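Side-chain contacts in fatty acid synthase 1, isoform A (Drosophila melanogaster, PDB 6FN6), which probably makes long-chain saturated fatty acids from acetyl-CoA and malonyl-CoA with NADPH, this chain being its dehydratase, enoyl reductase and ketoreductase region: residues Q675-W680 with E856-G861; P689-T694 with V864-S869; S693-A698 with I725-A730; R881-G886 with G890-K895. All blocks are in the same frame, centred on the assembly; numbering follows the deposited sequence.

Contact 1: residues Q675-W680 with E856-G861; sequences QIPEKW and EGIKTG
Ile858 sets its CG2 methyl against the outer corner of the Trp680 indole, 3.6 Å from CH2, with Trp680 CZ2 the next carbon at 3.8 Å. The two side chains meet at a slant. In Ile858 the main branch CG1 stands anti to the carbonyl carbon (chi1 -62°), which puts CG2 anti to the backbone N; CG1 itself passes Trp680 CH2 at 4.0 Å. This is a join inside the enoyl reductase, whose medium-chain dehydrogenase/reductase fold pairs a catalytic part with a Rossmann part: the loop after strand 673-675 meets the last turn of helix 844-860, just before Gly861, the first residue to leave helical angles, with positive phi. The loop makes a type II beta turn from Pro677 to Trp680 that folds the proline back over the indole, its CG 3.3 Å above the ring plane and displaced toward the rim. From there Pro677 CG also reaches Ile858 CG2, at 4.3 Å. Arg652 NH2 grips both ends of the turn through the carbonyl oxygens of Pro677 and Trp680, while Met654, Ala685 and Pro865 pack round the indole.

Contact 2: residues P689-T694 with V864-S869; sequences PCVYST and VPLPTS
The first turns of helix 689-702 carry Val691 and Tyr692 toward an extended run that starts at Val864 and becomes strand 868-872. The backbones stay well apart, with CA of Tyr692 9.3 Å from CA of Val864 and CA of Val691 9.7 Å from CA of Leu866, so side chains have to span the gap. In the medium-chain dehydrogenase/reductase fold of the enoyl reductase, 864-869 is the return path by which the chain leaves the Rossmann part and re-enters the catalytic sheet. In Tyr692, CG stands anti to the carbonyl carbon, beside the backbone N (chi1 -83°), which swings the ring toward Val864, and its hydroxyl donates to Val864 O at 2.8 Å. The bond lies in the carbonyl plane, on a lone pair, with an angle of 122° at the oxygen. Beside it, Leu866 runs past the tyrosine in the opposite direction, and its CD1 comes within 4.0 Å of Tyr692 CE2. The same methyl meets Val691 CG2 at 4.3 Å, so it bridges two successive helix residues. A phenylalanine in place of Tyr692 would probably keep the packing on Leu866 but leave the carbonyl of Val864 without this donor. Ala723 and Val727 of helix 719-731 also touch the tyrosine, and Thr687 OG1 takes the N-H of Leu866. Within the helix, Ser693 OG and Ser693 N converge on Pro689 O from opposite faces of its carbonyl plane, the hydroxyl tilted 24° out of that plane.

Contact 3: residues S693-A698 with I725-A730; sequences STVYYA and ISVALA
Val727 is the hub of this helix-helix contact, with Val695 and Tyr696 closing on it from consecutive positions of the opposing helix. The backbones come near here, CA of Val695 lying 7.8 Å from CA of Val727. The two valines reach for each other tip to tip, Val695 CG1 standing 3.8 Å from Val727 CG2. CG1 of Val727 anti to the backbone N and CG2 anti to the carbonyl carbon (chi1 179°) turn both methyls to the hydroxyl end of the Tyr696 ring. CG1 of Val727 lies 3.8 Å from Tyr696 CZ and equally near CE1, whereas Val727 CG2 approaches Tyr696 CE2 at 3.9 Å. The ring crosses the valine at a slant, and no hydrogen bond joins the two segments. An alanine at Tyr696 is likely to open a gap beside Val727, stripping both of its methyls of their aromatic neighbour.

Helix 719-731 follows strand 710-713 and a glycine-rich turn (Gly716, Gly718, Gly721) consistent with the nucleotide-binding turn of a Rossmann fold. Ile725, Ala728 and Leu729 pack on strand 734-739 of the parallel sheet, while Val727 faces helix 689-702. That helix is backed in turn by Leu853 and Val854 of helix 844-860, which touch Tyr696, and by helix 836-841; Tyr697 OH is hydrogen-bonded to Asn828 ND2 of the second subunit.

Contact 4: residues R881-G886 with G890-K895; sequences RFMASG and GKVVIK
A beta-alpha-beta unit of the enoyl reductase, strand 868-872, helix 876-885 and strand 891-895, is closed here by packing its helix on its second strand. The two strands are parallel neighbours in the sheet of the catalytic part, and strand 601-611 pairs antiparallel with 891-895 on the other edge. The contact centres on Val892, whose CA lies 6.9 Å from CA of Met883. One methyl does the work: CG2 of Val892, anti to the carbonyl carbon, lies against the helix and meets Met883 CB at 4.0 Å. The methionine leaves the helix with CG anti to the backbone N (chi1 -173°) and stays extended beyond it, so its chain passes across the valine rather than ending on it; CG and SD of Met883 lie 4.1 Å and 4.2 Å from the same Val892 CG2. Phe882 adds a looser touch from the preceding position. Its ring presents an edge, CD2 lying 4.4 Å from Val892 CG2, with the methyl near the ring plane, and the ring also packs on Ser869 and His888. After Ser885 the chain turns at Gly886, where phi is positive, and Lys744 NZ bonds to the glycine carbonyl. Strand 891-895 is held by backbone bonds of Lys891 and Val893 to Ser869 and of Val892 to Ile611. Across to the helix there is no hydrogen bond or charge pair, which implies that the helix is seated here by apolar surface, while polar pairing fixes the strand within its sheet.

From the N terminus, the chain leaves strand 673-675 through the first half of contact 1 and enters helix 689-702, which serves contacts 2 and 3. Contact 3 closes first, over the start of the Rossmann part, nested inside the long loop of contact 1. That loop closes at the end of helix 844-860; contact 2 closes just after, so contacts 1 and 2 cross, touching through Trp680 and Pro865. Contact 4 follows in series, closing a three-residue loop, and backbone bonds of Pro867 and Ser869 to Lys891 join it to contact 2. Contacts 1 to 3 join the 675-680 loop and helix 689-702 to the Rossmann part and the path out of it; contact 4 stays within the catalytic part.

Contact 1: residues Q675-W680 with E856-G861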
loop_
_atom_site.group_PDB
_atom_site.type_symbol
_atom_site.label_atom_id
_atom_site.label_comp_id
_atom_site.label_asym_id
_atom_site.label_seq_id
_atom_site.Cartn_x
_atom_site.Cartn_y
_atom_site.Cartn_z
ATOM N N GLN A 675 -40.339 2.485 -10.149
ATOM C CA GLN A 675 -41.673 1.899 -10.096
ATOM C C GLN A 675 -41.575 0.424 -10.456
ATOM O O GLN A 675 -41.068 0.069 -11.519
ATOM C CB GLN A 675 -42.644 2.622 -11.031
ATOM C CG GLN A 675 -43.044 4.008 -10.546
ATOM C CD GLN A 675 -44.424 4.424 -11.025
ATOM O OE1 GLN A 675 -45.266 3.582 -11.339
ATOM N NE2 GLN A 675 -44.666 5.728 -11.070
ATOM N N ILE A 676 -42.056 -0.430 -9.559
ATOM C CA ILE A 676 -41.931 -1.869 -9.738
ATOM C C ILE A 676 -42.599 -2.270 -11.053
ATOM O O ILE A 676 -43.719 -1.843 -11.336
ATOM C CB ILE A 676 -42.541 -2.640 -8.552
ATOM C CG1 ILE A 676 -41.910 -2.182 -7.232
ATOM C CG2 ILE A 676 -42.340 -4.144 -8.739
ATOM C CD1 ILE A 676 -42.548 -2.786 -5.990
ATOM N N PRO A 677 -41.907 -3.084 -11.871
ATOM C CA PRO A 677 -42.507 -3.591 -13.107
ATOM C C PRO A 677 -43.498 -4.721 -12.850
ATOM O O PRO A 677 -43.575 -5.227 -11.730
ATOM C CB PRO A 677 -41.300 -4.094 -13.898
ATOM C CG PRO A 677 -40.332 -4.509 -12.862
ATOM C CD PRO A 677 -40.519 -3.556 -11.710
ATOM N N GLU A 678 -44.253 -5.099 -13.876
ATOM C CA GLU A 678 -45.178 -6.221 -13.775
ATOM C C GLU A 678 -44.368 -7.517 -13.769
ATOM O O GLU A 678 -43.218 -7.531 -14.204
ATOM C CB GLU A 678 -46.181 -6.208 -14.930
ATOM C CG GLU A 678 -47.389 -7.109 -14.715
ATOM C CD GLU A 678 -48.325 -7.123 -15.908
ATOM O OE1 GLU A 678 -49.377 -7.795 -15.834
ATOM O OE2 GLU A 678 -48.008 -6.468 -16.922
ATOM N N LYS A 679 -44.965 -8.589 -13.257
ATOM C CA LYS A 679 -44.293 -9.886 -13.137
ATOM C C LYS A 679 -43.133 -9.825 -12.145
ATOM O O LYS A 679 -42.271 -10.704 -12.129
ATOM C CB LYS A 679 -43.784 -10.376 -14.501
ATOM C CG LYS A 679 -44.873 -10.692 -15.517
ATOM C CD LYS A 679 -45.668 -11.924 -15.100
ATOM C CE LYS A 679 -46.825 -12.204 -16.045
ATOM N NZ LYS A 679 -47.848 -11.124 -16.033
ATOM N N TRP A 680 -43.116 -8.780 -11.322
ATOM C CA TRP A 680 -42.224 -8.717 -10.173
ATOM C C TRP A 680 -43.054 -8.627 -8.902
ATOM O O TRP A 680 -43.897 -7.739 -8.768
ATOM C CB TRP A 680 -41.281 -7.512 -10.249
ATOM C CG TRP A 680 -40.039 -7.724 -11.064
ATOM C CD1 TRP A 680 -39.810 -8.709 -11.977
ATOM C CD2 TRP A 680 -38.848 -6.928 -11.023
ATOM N NE1 TRP A 680 -38.552 -8.573 -12.514
ATOM C CE2 TRP A 680 -37.941 -7.487 -11.944
ATOM C CE3 TRP A 680 -38.461 -5.796 -10.300
ATOM C CZ2 TRP A 680 -36.672 -6.951 -12.164
ATOM C CZ3 TRP A 680 -37.201 -5.264 -10.519
ATOM C CH2 TRP A 680 -36.322 -5.843 -11.442
ATOM N N GLU A 856 -32.507 1.430 -16.804
ATOM C CA GLU A 856 -32.254 0.908 -18.144
ATOM C C GLU A 856 -31.961 -0.590 -18.107
ATOM O O GLU A 856 -32.326 -1.328 -19.019
ATOM C CB GLU A 856 -31.087 1.654 -18.796
ATOM C CG GLU A 856 -30.810 1.243 -20.241
ATOM C CD GLU A 856 -29.585 1.929 -20.822
ATOM O OE1 GLU A 856 -29.383 1.847 -22.053
ATOM O OE2 GLU A 856 -28.824 2.552 -20.050
ATOM N N GLY A 857 -31.288 -1.029 -17.050
ATOM C CA GLY A 857 -30.879 -2.416 -16.921
ATOM C C GLY A 857 -32.017 -3.409 -16.775
ATOM O O GLY A 857 -31.945 -4.523 -17.293
ATOM N N ILE A 858 -33.067 -3.011 -16.066
ATOM C CA ILE A 858 -34.192 -3.899 -15.797
ATOM C C ILE A 858 -34.869 -4.334 -17.094
ATOM O O ILE A 858 -35.154 -5.516 -17.281
ATOM C CB ILE A 858 -35.198 -3.222 -14.842
ATOM C CG1 ILE A 858 -34.528 -2.934 -13.494
ATOM C CG2 ILE A 858 -36.430 -4.103 -14.641
ATOM C CD1 ILE A 858 -35.340 -2.048 -12.562
ATOM N N LYS A 859 -35.121 -3.385 -17.988
ATOM C CA LYS A 859 -35.745 -3.695 -19.271
ATOM C C LYS A 859 -34.842 -4.587 -20.124
ATOM O O LYS A 859 -35.316 -5.485 -20.818
ATOM C CB LYS A 859 -36.095 -2.411 -20.026
ATOM C CG LYS A 859 -34.950 -1.421 -20.162
ATOM C CD LYS A 859 -35.326 -0.251 -21.059
ATOM C CE LYS A 859 -36.386 0.633 -20.424
ATOM N NZ LYS A 859 -36.833 1.706 -21.353
ATOM N N THR A 860 -33.538 -4.335 -20.064
ATOM C CA THR A 860 -32.567 -5.105 -20.835
ATOM C C THR A 860 -32.576 -6.570 -20.407
ATOM O O THR A 860 -32.289 -7.462 -21.208
ATOM C CB THR A 860 -31.146 -4.541 -20.672
ATOM O OG1 THR A 860 -31.139 -3.149 -21.015
ATOM C CG2 THR A 860 -30.156 -5.288 -21.561
ATOM N N GLY A 861 -32.897 -6.805 -19.139
ATOM C CA GLY A 861 -32.860 -8.141 -18.570
ATOM C C GLY A 861 -31.609 -8.411 -17.754
ATOM O O GLY A 861 -31.445 -9.496 -17.199
#

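Contact 2: residues P689-T694 with V864-S869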
loop_
_atom_site.group_PDB
_atom_site.type_symbol
_atom_site.label_atom_id
_atom_site.label_comp_id
_atom_site.label_asym_id
_atom_site.label_seq_id
_atom_site.Cartn_x
_atom_site.Cartn_y
_atom_site.Cartn_z
ATOM N N PRO A 689 -32.689 -2.622 -5.518
ATOM C CA PRO A 689 -32.136 -1.268 -5.357
ATOM C C PRO A 689 -30.656 -1.179 -4.973
ATOM O O PRO A 689 -29.881 -0.564 -5.702
ATOM C CB PRO A 689 -32.996 -0.680 -4.240
ATOM C CG PRO A 689 -34.282 -1.367 -4.363
ATOM C CD PRO A 689 -33.977 -2.763 -4.820
ATOM N N CYS A 690 -30.275 -1.759 -3.841
ATOM C CA CYS A 690 -28.934 -1.555 -3.305
ATOM C C CYS A 690 -27.848 -2.278 -4.089
ATOM O O CYS A 690 -26.883 -1.655 -4.532
ATOM C CB CYS A 690 -28.878 -1.992 -1.843
ATOM S SG CYS A 690 -29.582 -0.778 -0.717
ATOM N N VAL A 691 -27.986 -3.593 -4.236
ATOM C CA VAL A 691 -26.934 -4.390 -4.856
ATOM C C VAL A 691 -26.680 -3.938 -6.291
ATOM O O VAL A 691 -25.540 -3.936 -6.746
ATOM C CB VAL A 691 -27.268 -5.900 -4.814
ATOM C CG1 VAL A 691 -27.272 -6.403 -3.380
ATOM C CG2 VAL A 691 -28.601 -6.190 -5.502
ATOM N N TYR A 692 -27.732 -3.537 -6.999
ATOM C CA TYR A 692 -27.582 -3.143 -8.394
ATOM C C TYR A 692 -27.112 -1.701 -8.535
ATOM O O TYR A 692 -26.338 -1.386 -9.437
ATOM C CB TYR A 692 -28.890 -3.347 -9.156
ATOM C CG TYR A 692 -29.069 -4.768 -9.632
ATOM C CD1 TYR A 692 -28.387 -5.232 -10.747
ATOM C CD2 TYR A 692 -29.912 -5.647 -8.968
ATOM C CE1 TYR A 692 -28.537 -6.532 -11.187
ATOM C CE2 TYR A 692 -30.071 -6.950 -9.402
ATOM C CZ TYR A 692 -29.384 -7.386 -10.512
ATOM O OH TYR A 692 -29.542 -8.683 -10.950
ATOM N N SER A 693 -27.577 -0.824 -7.653
ATOM C CA SER A 693 -27.053 0.535 -7.613
ATOM C C SER A 693 -25.555 0.488 -7.334
ATOM O O SER A 693 -24.784 1.279 -7.877
ATOM C CB SER A 693 -27.771 1.370 -6.555
ATOM O OG SER A 693 -29.140 1.523 -6.880
ATOM N N THR A 694 -25.155 -0.453 -6.486
ATOM C CA THR A 694 -23.751 -0.647 -6.156
ATOM C C THR A 694 -22.983 -1.148 -7.374
ATOM O O THR A 694 -21.924 -0.619 -7.718
ATOM C CB THR A 694 -23.584 -1.651 -5.000
ATOM O OG1 THR A 694 -24.334 -1.205 -3.866
ATOM C CG2 THR A 694 -22.118 -1.797 -4.611
ATOM N N VAL A 864 -31.895 -8.776 -12.553
ATOM C CA VAL A 864 -32.807 -9.840 -12.150
ATOM C C VAL A 864 -32.964 -9.821 -10.631
ATOM O O VAL A 864 -31.985 -9.627 -9.910
ATOM C CB VAL A 864 -32.303 -11.214 -12.639
ATOM C CG1 VAL A 864 -33.242 -12.336 -12.197
ATOM C CG2 VAL A 864 -32.157 -11.215 -14.147
ATOM N N PRO A 865 -34.196 -10.018 -10.133
ATOM C CA PRO A 865 -34.312 -10.092 -8.674
ATOM C C PRO A 865 -33.580 -11.311 -8.120
ATOM O O PRO A 865 -33.453 -12.319 -8.812
ATOM C CB PRO A 865 -35.823 -10.190 -8.444
ATOM C CG PRO A 865 -36.365 -10.747 -9.709
ATOM C CD PRO A 865 -35.501 -10.185 -10.796
ATOM N N LEU A 866 -33.107 -11.210 -6.884
ATOM C CA LEU A 866 -32.327 -12.276 -6.273
ATOM C C LEU A 866 -33.217 -13.289 -5.566
ATOM O O LEU A 866 -34.381 -13.004 -5.282
ATOM C CB LEU A 866 -31.332 -11.692 -5.271
ATOM C CG LEU A 866 -30.044 -11.078 -5.818
ATOM C CD1 LEU A 866 -30.328 -9.918 -6.757
ATOM C CD2 LEU A 866 -29.176 -10.621 -4.660
ATOM N N PRO A 867 -32.676 -14.488 -5.299
ATOM C CA PRO A 867 -33.372 -15.414 -4.402
ATOM C C PRO A 867 -33.627 -14.755 -3.052
ATOM O O PRO A 867 -32.854 -13.883 -2.647
ATOM C CB PRO A 867 -32.400 -16.588 -4.275
ATOM C CG PRO A 867 -31.585 -16.533 -5.503
ATOM C CD PRO A 867 -31.442 -15.079 -5.841
ATOM N N THR A 868 -34.695 -15.158 -2.372
ATOM C CA THR A 868 -35.079 -14.527 -1.117
ATOM C C THR A 868 -35.222 -15.529 0.020
ATOM O O THR A 868 -35.775 -16.613 -0.155
ATOM C CB THR A 868 -36.412 -13.771 -1.258
ATOM O OG1 THR A 868 -37.417 -14.659 -1.765
ATOM C CG2 THR A 868 -36.256 -12.585 -2.199
ATOM N N SER A 869 -34.718 -15.145 1.186
ATOM C CA SER A 869 -34.966 -15.876 2.419
ATOM C C SER A 869 -35.810 -14.969 3.297
ATOM O O SER A 869 -35.287 -14.100 3.994
ATOM C CB SER A 869 -33.658 -16.265 3.110
ATOM O OG SER A 869 -32.799 -16.953 2.217
#

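Contact 3: residues S693-A698 with I725-A730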
loop_
_atom_site.group_PDB
_atom_site.type_symbol
_atom_site.label_atom_id
_atom_site.label_comp_id
_atom_site.label_asym_id
_atom_site.label_seq_id
_atom_site.Cartn_x
_atom_site.Cartn_y
_atom_site.Cartn_z
ATOM N N SER A 693 -27.577 -0.824 -7.653
ATOM C CA SER A 693 -27.053 0.535 -7.613
ATOM C C SER A 693 -25.555 0.488 -7.334
ATOM O O SER A 693 -24.784 1.279 -7.877
ATOM C CB SER A 693 -27.771 1.370 -6.555
ATOM O OG SER A 693 -29.140 1.523 -6.880
ATOM N N THR A 694 -25.155 -0.453 -6.486
ATOM C CA THR A 694 -23.751 -0.647 -6.156
ATOM C C THR A 694 -22.983 -1.148 -7.374
ATOM O O THR A 694 -21.924 -0.619 -7.718
ATOM C CB THR A 694 -23.584 -1.651 -5.000
ATOM O OG1 THR A 694 -24.334 -1.205 -3.866
ATOM C CG2 THR A 694 -22.118 -1.797 -4.611
ATOM N N VAL A 695 -23.526 -2.174 -8.021
ATOM C CA VAL A 695 -22.864 -2.811 -9.150
ATOM C C VAL A 695 -22.643 -1.803 -10.269
ATOM O O VAL A 695 -21.576 -1.764 -10.882
ATOM C CB VAL A 695 -23.675 -4.028 -9.645
ATOM C CG1 VAL A 695 -23.298 -4.399 -11.075
ATOM C CG2 VAL A 695 -23.462 -5.215 -8.732
ATOM N N TYR A 696 -23.650 -0.978 -10.523
ATOM C CA TYR A 696 -23.585 -0.035 -11.629
ATOM C C TYR A 696 -22.673 1.145 -11.314
ATOM O O TYR A 696 -21.966 1.637 -12.193
ATOM C CB TYR A 696 -24.985 0.458 -11.987
ATOM C CG TYR A 696 -25.700 -0.447 -12.963
ATOM C CD1 TYR A 696 -25.343 -0.471 -14.305
ATOM C CD2 TYR A 696 -26.730 -1.280 -12.544
ATOM C CE1 TYR A 696 -25.989 -1.298 -15.204
ATOM C CE2 TYR A 696 -27.383 -2.111 -13.437
ATOM C CZ TYR A 696 -27.007 -2.115 -14.765
ATOM O OH TYR A 696 -27.653 -2.938 -15.659
ATOM N N TYR A 697 -22.670 1.593 -10.064
ATOM C CA TYR A 697 -21.819 2.713 -9.684
ATOM C C TYR A 697 -20.350 2.295 -9.699
ATOM O O TYR A 697 -19.459 3.122 -9.900
ATOM C CB TYR A 697 -22.189 3.248 -8.300
ATOM C CG TYR A 697 -21.259 4.350 -7.845
ATOM C CD1 TYR A 697 -21.263 5.588 -8.475
ATOM C CD2 TYR A 697 -20.358 4.146 -6.809
ATOM C CE1 TYR A 697 -20.411 6.595 -8.076
ATOM C CE2 TYR A 697 -19.499 5.152 -6.404
ATOM C CZ TYR A 697 -19.529 6.374 -7.043
ATOM O OH TYR A 697 -18.679 7.382 -6.653
ATOM N N ALA A 698 -20.106 1.008 -9.477
ATOM C CA ALA A 698 -18.747 0.484 -9.404
ATOM C C ALA A 698 -18.221 0.081 -10.781
ATOM O O ALA A 698 -17.143 0.513 -11.192
ATOM C CB ALA A 698 -18.692 -0.705 -8.450
ATOM N N ILE A 725 -22.354 -10.314 -11.481
ATOM C CA ILE A 725 -22.191 -11.335 -12.512
ATOM C C ILE A 725 -23.228 -11.142 -13.615
ATOM O O ILE A 725 -22.917 -11.246 -14.798
ATOM C CB ILE A 725 -22.284 -12.752 -11.909
ATOM C CG1 ILE A 725 -21.148 -12.981 -10.908
ATOM C CG2 ILE A 725 -22.234 -13.813 -13.009
ATOM C CD1 ILE A 725 -21.330 -14.214 -10.036
ATOM N N SER A 726 -24.465 -10.866 -13.218
ATOM C CA SER A 726 -25.558 -10.695 -14.167
ATOM C C SER A 726 -25.296 -9.527 -15.112
ATOM O O SER A 726 -25.407 -9.666 -16.327
ATOM C CB SER A 726 -26.880 -10.483 -13.422
ATOM O OG SER A 726 -27.965 -10.364 -14.325
ATOM N N VAL A 727 -24.952 -8.373 -14.551
ATOM C CA VAL A 727 -24.716 -7.180 -15.354
ATOM C C VAL A 727 -23.479 -7.373 -16.225
ATOM O O VAL A 727 -23.498 -7.065 -17.416
ATOM C CB VAL A 727 -24.575 -5.925 -14.466
ATOM C CG1 VAL A 727 -24.310 -4.688 -15.316
ATOM C CG2 VAL A 727 -25.827 -5.721 -13.633
ATOM N N ALA A 728 -22.405 -7.881 -15.629
ATOM C CA ALA A 728 -21.158 -8.094 -16.354
ATOM C C ALA A 728 -21.376 -8.999 -17.565
ATOM O O ALA A 728 -21.032 -8.636 -18.692
ATOM C CB ALA A 728 -20.105 -8.690 -15.434
ATOM N N LEU A 729 -21.947 -10.176 -17.328
ATOM C CA LEU A 729 -22.220 -11.118 -18.406
ATOM C C LEU A 729 -23.128 -10.480 -19.454
ATOM O O LEU A 729 -23.033 -10.791 -20.642
ATOM C CB LEU A 729 -22.859 -12.398 -17.864
ATOM C CG LEU A 729 -21.959 -13.327 -17.041
ATOM C CD1 LEU A 729 -22.754 -14.518 -16.533
ATOM C CD2 LEU A 729 -20.746 -13.796 -17.841
ATOM N N ALA A 730 -24.005 -9.588 -19.009
ATOM C CA ALA A 730 -24.921 -8.902 -19.913
ATOM C C ALA A 730 -24.156 -7.952 -20.827
ATOM O O ALA A 730 -24.499 -7.794 -21.998
ATOM C CB ALA A 730 -25.980 -8.150 -19.127
#

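Contact 4: residues R881-G886 with G890-K895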
loop_
_atom_site.group_PDB
_atom_site.type_symbol
_atom_site.label_atom_id
_atom_site.label_comp_id
_atom_site.label_asym_id
_atom_site.label_seq_id
_atom_site.Cartn_x
_atom_site.Cartn_y
_atom_site.Cartn_z
ATOM N N ARG A 881 -29.541 -13.251 12.536
ATOM C CA ARG A 881 -28.632 -14.346 12.850
ATOM C C ARG A 881 -28.391 -15.216 11.623
ATOM O O ARG A 881 -27.301 -15.758 11.439
ATOM C CB ARG A 881 -29.176 -15.190 14.005
ATOM C CG ARG A 881 -29.113 -14.478 15.346
ATOM C CD ARG A 881 -29.483 -15.392 16.501
ATOM N NE ARG A 881 -29.385 -14.700 17.784
ATOM C CZ ARG A 881 -28.244 -14.471 18.428
ATOM N NH1 ARG A 881 -27.089 -14.876 17.913
ATOM N NH2 ARG A 881 -28.257 -13.832 19.591
ATOM N N PHE A 882 -29.413 -15.342 10.784
ATOM C CA PHE A 882 -29.325 -16.169 9.587
ATOM C C PHE A 882 -28.366 -15.566 8.569
ATOM O O PHE A 882 -27.619 -16.292 7.911
ATOM C CB PHE A 882 -30.707 -16.353 8.962
ATOM C CG PHE A 882 -30.703 -17.209 7.728
ATOM C CD1 PHE A 882 -30.561 -18.582 7.821
ATOM C CD2 PHE A 882 -30.849 -16.639 6.476
ATOM C CE1 PHE A 882 -30.557 -19.371 6.687
ATOM C CE2 PHE A 882 -30.849 -17.421 5.338
ATOM C CZ PHE A 882 -30.701 -18.788 5.443
ATOM N N MET A 883 -28.383 -14.244 8.432
ATOM C CA MET A 883 -27.502 -13.586 7.475
ATOM C C MET A 883 -26.070 -13.582 7.995
ATOM O O MET A 883 -25.121 -13.714 7.224
ATOM C CB MET A 883 -27.957 -12.153 7.194
ATOM C CG MET A 883 -27.164 -11.498 6.072
ATOM S SD MET A 883 -27.836 -9.932 5.489
ATOM C CE MET A 883 -26.746 -9.618 4.102
ATOM N N ALA A 884 -25.917 -13.428 9.304
ATOM C CA ALA A 884 -24.599 -13.418 9.925
ATOM C C ALA A 884 -23.865 -14.733 9.674
ATOM O O ALA A 884 -22.649 -14.746 9.484
ATOM C CB ALA A 884 -24.720 -13.157 11.421
ATOM N N SER A 885 -24.611 -15.834 9.676
ATOM C CA SER A 885 -24.026 -17.161 9.506
ATOM C C SER A 885 -23.282 -17.263 8.180
ATOM O O SER A 885 -22.145 -17.730 8.131
ATOM C CB SER A 885 -25.110 -18.237 9.582
ATOM O OG SER A 885 -26.033 -18.109 8.514
ATOM N N GLY A 886 -23.934 -16.825 7.110
ATOM C CA GLY A 886 -23.322 -16.801 5.794
ATOM C C GLY A 886 -23.646 -17.991 4.911
ATOM O O GLY A 886 -23.029 -18.168 3.861
ATOM N N GLY A 890 -28.335 -15.001 -1.821
ATOM C CA GLY A 890 -29.245 -13.964 -2.269
ATOM C C GLY A 890 -29.546 -12.949 -1.187
ATOM O O GLY A 890 -28.712 -12.686 -0.320
ATOM N N LYS A 891 -30.742 -12.374 -1.241
ATOM C CA LYS A 891 -31.116 -11.311 -0.316
ATOM C C LYS A 891 -31.997 -11.816 0.824
ATOM O O LYS A 891 -32.919 -12.605 0.610
ATOM C CB LYS A 891 -31.839 -10.192 -1.067
ATOM C CG LYS A 891 -31.853 -8.858 -0.339
ATOM C CD LYS A 891 -30.440 -8.348 -0.098
ATOM C CE LYS A 891 -30.309 -6.865 -0.399
ATOM N NZ LYS A 891 -28.888 -6.418 -0.339
ATOM N N VAL A 892 -31.706 -11.345 2.034
ATOM C CA VAL A 892 -32.522 -11.640 3.206
ATOM C C VAL A 892 -33.558 -10.535 3.368
ATOM O O VAL A 892 -33.201 -9.366 3.506
ATOM C CB VAL A 892 -31.646 -11.768 4.471
ATOM C CG1 VAL A 892 -32.491 -12.108 5.694
ATOM C CG2 VAL A 892 -30.559 -12.816 4.263
ATOM N N VAL A 893 -34.837 -10.905 3.364
ATOM C CA VAL A 893 -35.913 -9.915 3.372
ATOM C C VAL A 893 -36.892 -10.121 4.529
ATOM O O VAL A 893 -37.258 -11.249 4.859
ATOM C CB VAL A 893 -36.675 -9.924 2.032
ATOM C CG1 VAL A 893 -37.610 -8.723 1.945
ATOM C CG2 VAL A 893 -35.700 -9.942 0.858
ATOM N N ILE A 894 -37.318 -9.015 5.135
ATOM C CA ILE A 894 -38.332 -9.056 6.187
ATOM C C ILE A 894 -39.686 -8.653 5.622
ATOM O O ILE A 894 -39.839 -7.575 5.047
ATOM C CB ILE A 894 -37.946 -8.161 7.375
ATOM C CG1 ILE A 894 -36.772 -8.779 8.130
ATOM C CG2 ILE A 894 -39.137 -7.980 8.322
ATOM C CD1 ILE A 894 -36.174 -7.882 9.187
ATOM N N LYS A 895 -40.666 -9.532 5.805
ATOM C CA LYS A 895 -42.021 -9.306 5.318
ATOM C C LYS A 895 -42.825 -8.498 6.331
ATOM O O LYS A 895 -43.444 -9.058 7.235
ATOM C CB LYS A 895 -42.704 -10.648 5.039
ATOM C CG LYS A 895 -44.154 -10.561 4.580
ATOM C CD LYS A 895 -44.930 -11.801 5.002
ATOM C CE LYS A 895 -44.415 -13.052 4.305
ATOM N NZ LYS A 895 -45.128 -14.276 4.762
#